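Local atomic coordinates of oligogalacturonate lyase (Yersinia enterocolitica subsp. enterocolitica, PDB entry 3PE7), a protein that cleaves oligogalacturonates, breakdown products of pectin, by beta-elimination in the cytoplasm, and binds manganese, probably in its active site. Residues Thr73-Gly78 / Ala110-Asn115. Residues are numbered along the deposited sequence; the frame is centred on the assembly and turned at random.
Sequences TQLTEG and ATLEEN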
loop_
_atom_site.group_PDB
_atom_site.type_symbol
_atom_site.label_atom_id
_atom_site.label_comp_id
_atom_site.label_asym_id
_atom_site.label_seq_id
_atom_site.Cartn_x
_atom_site.Cartn_y
_atom_site.Cartn_z
ATOM N N THR A 73 11.243 18.632 1.710
ATOM C CA THR A 73 12.609 18.467 1.230
ATOM C C THR A 73 12.636 17.356 0.177
ATOM O O THR A 73 12.130 16.265 0.422
ATOM C CB THR A 73 13.555 18.114 2.393
ATOM O OG1 THR A 73 13.486 19.148 3.385
ATOM C CG2 THR A 73 15.023 17.974 1.887
ATOM N N GLN A 74 13.227 17.641 -0.980
ATOM C CA GLN A 74 13.383 16.629 -2.023
ATOM C C GLN A 74 14.421 15.611 -1.604
ATOM O O GLN A 74 15.575 15.978 -1.302
ATOM C CB GLN A 74 13.786 17.279 -3.356
ATOM C CG GLN A 74 13.796 16.289 -4.522
ATOM C CD GLN A 74 14.033 16.966 -5.850
ATOM O OE1 GLN A 74 13.809 18.174 -5.993
ATOM N NE2 GLN A 74 14.446 16.184 -6.847
ATOM N N LEU A 75 14.020 14.343 -1.599
ATOM C CA LEU A 75 14.857 13.236 -1.104
ATOM C C LEU A 75 15.605 12.517 -2.216
ATOM O O LEU A 75 16.721 12.063 -2.013
ATOM C CB LEU A 75 14.015 12.206 -0.347
ATOM C CG LEU A 75 13.204 12.702 0.860
ATOM C CD1 LEU A 75 12.435 11.514 1.450
ATOM C CD2 LEU A 75 14.137 13.302 1.909
ATOM N N THR A 76 14.947 12.340 -3.355
ATOM C CA THR A 76 15.545 11.606 -4.473
ATOM C C THR A 76 15.420 12.467 -5.750
ATOM O O THR A 76 14.610 13.402 -5.807
ATOM C CB THR A 76 14.877 10.218 -4.672
ATOM O OG1 THR A 76 13.497 10.386 -5.053
ATOM C CG2 THR A 76 14.940 9.371 -3.395
ATOM N N GLU A 77 16.233 12.143 -6.756
ATOM C CA GLU A 77 16.199 12.869 -8.009
ATOM C C GLU A 77 16.411 11.928 -9.182
ATOM O O GLU A 77 16.930 10.816 -9.024
ATOM C CB GLU A 77 17.245 13.999 -7.987
ATOM C CG GLU A 77 18.688 13.524 -7.863
ATOM C CD GLU A 77 19.703 14.663 -7.746
ATOM O OE1 GLU A 77 19.309 15.829 -7.541
ATOM O OE2 GLU A 77 20.923 14.393 -7.859
ATOM N N GLY A 78 15.996 12.373 -10.362
ATOM C CA GLY A 78 16.156 11.577 -11.569
ATOM C C GLY A 78 14.870 10.930 -12.036
ATOM O O GLY A 78 13.820 11.109 -11.424
ATOM N N ALA A 110 19.390 11.920 6.959
ATOM C CA ALA A 110 20.177 13.042 7.460
ATOM C C ALA A 110 21.077 13.622 6.371
ATOM O O ALA A 110 21.106 14.838 6.183
ATOM C CB ALA A 110 21.002 12.612 8.667
ATOM N N THR A 111 21.770 12.748 5.647
ATOM C CA THR A 111 22.762 13.143 4.641
ATOM C C THR A 111 22.225 13.134 3.215
ATOM O O THR A 111 22.749 13.848 2.359
ATOM C CB THR A 111 24.001 12.219 4.670
ATOM O OG1 THR A 111 23.645 10.912 4.209
ATOM C CG2 THR A 111 24.589 12.120 6.083
ATOM N N LEU A 112 21.168 12.342 2.996
ATOM C CA LEU A 112 20.570 12.059 1.675
ATOM C C LEU A 112 21.471 11.213 0.765
ATOM O O LEU A 112 21.179 11.022 -0.417
ATOM C CB LEU A 112 20.059 13.335 0.977
ATOM C CG LEU A 112 19.020 14.147 1.757
ATOM C CD1 LEU A 112 18.657 15.404 1.017
ATOM C CD2 LEU A 112 17.773 13.314 2.059
ATOM N N GLU A 113 22.550 10.678 1.333
ATOM C CA GLU A 113 23.369 9.708 0.606
ATOM C C GLU A 113 22.583 8.409 0.372
ATOM O O GLU A 113 21.817 7.970 1.241
ATOM C CB GLU A 113 24.686 9.443 1.366
ATOM C CG GLU A 113 25.584 10.687 1.414
ATOM C CD GLU A 113 26.768 10.561 2.355
ATOM O OE1 GLU A 113 26.993 9.478 2.935
ATOM O OE2 GLU A 113 27.496 11.561 2.506
ATOM N N GLU A 114 22.748 7.815 -0.812
ATOM C CA GLU A 114 22.074 6.567 -1.142
ATOM C C GLU A 114 23.044 5.400 -1.304
ATOM O O GLU A 114 24.177 5.572 -1.747
ATOM C CB GLU A 114 21.212 6.709 -2.420
ATOM C CG GLU A 114 20.423 8.017 -2.497
ATOM C CD GLU A 114 19.251 7.963 -3.469
ATOM O OE1 GLU A 114 18.903 6.849 -3.969
ATOM O OE2 GLU A 114 18.687 9.050 -3.736
ATOM N N ASN A 115 22.575 4.210 -0.972
ATOM C CA ASN A 115 23.330 2.979 -1.176
ATOM C C ASN A 115 22.432 1.970 -1.875
ATOM O O ASN A 115 21.253 1.829 -1.514
ATOM C CB ASN A 115 23.771 2.423 0.191
ATOM C CG ASN A 115 24.621 1.187 0.073
ATOM O OD1 ASN A 115 25.707 1.215 -0.526
ATOM N ND2 ASN A 115 24.150 0.084 0.656
HETATM O O HOH W 1 18.158 9.928 -6.152
#
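Leu75 and Leu112 have the nearest CA atoms, 6.5 Å apart, between 73-78, the end of a strand and the loop after it, and 110-115, a turn and the first two residues of strand 114-119, with no direct hydrogen bond between the segments. The two leucine side chains cross at about a right angle and meet tip to tip, Leu75 CD2 lying 3.6 Å from Leu112 CD2. The other methyl of Leu112, CD1, rests 3.9 Å from Gln74 O. With phi at 69°, Leu112 turns the chain and directs its side chain at 73-78, while an ST turn, Thr111 OG1 accepting from Glu113 N at 3.1 Å, lies within the same bend. Further along, Glu114 reaches over with its chain extended beyond CG (chi2 -160°), bringing OE2 to 3.8 Å from Thr76 CG2. A water bridges the polar edge, donating to Glu114 OE2 at 2.6 Å and accepting from Glu77 N at 3.0 Å. Lys3 NZ links the two segments, with a salt bridge to Glu114 OE2 and hydrogen bonds to Leu75 O and Leu112 O; Tyr97 holds Glu114 OE1, and Asp81 binds Thr76 OG1. Gln74 NE2 donates hydrogen bonds to Thr76 O and OD2 of Asp57, a calcium ligand. Apolar contact beside a polar side bridged by water and lysine thus joins neighbouring antiparallel sheets, successive blades of the seven-bladed beta-propeller, near its periphery.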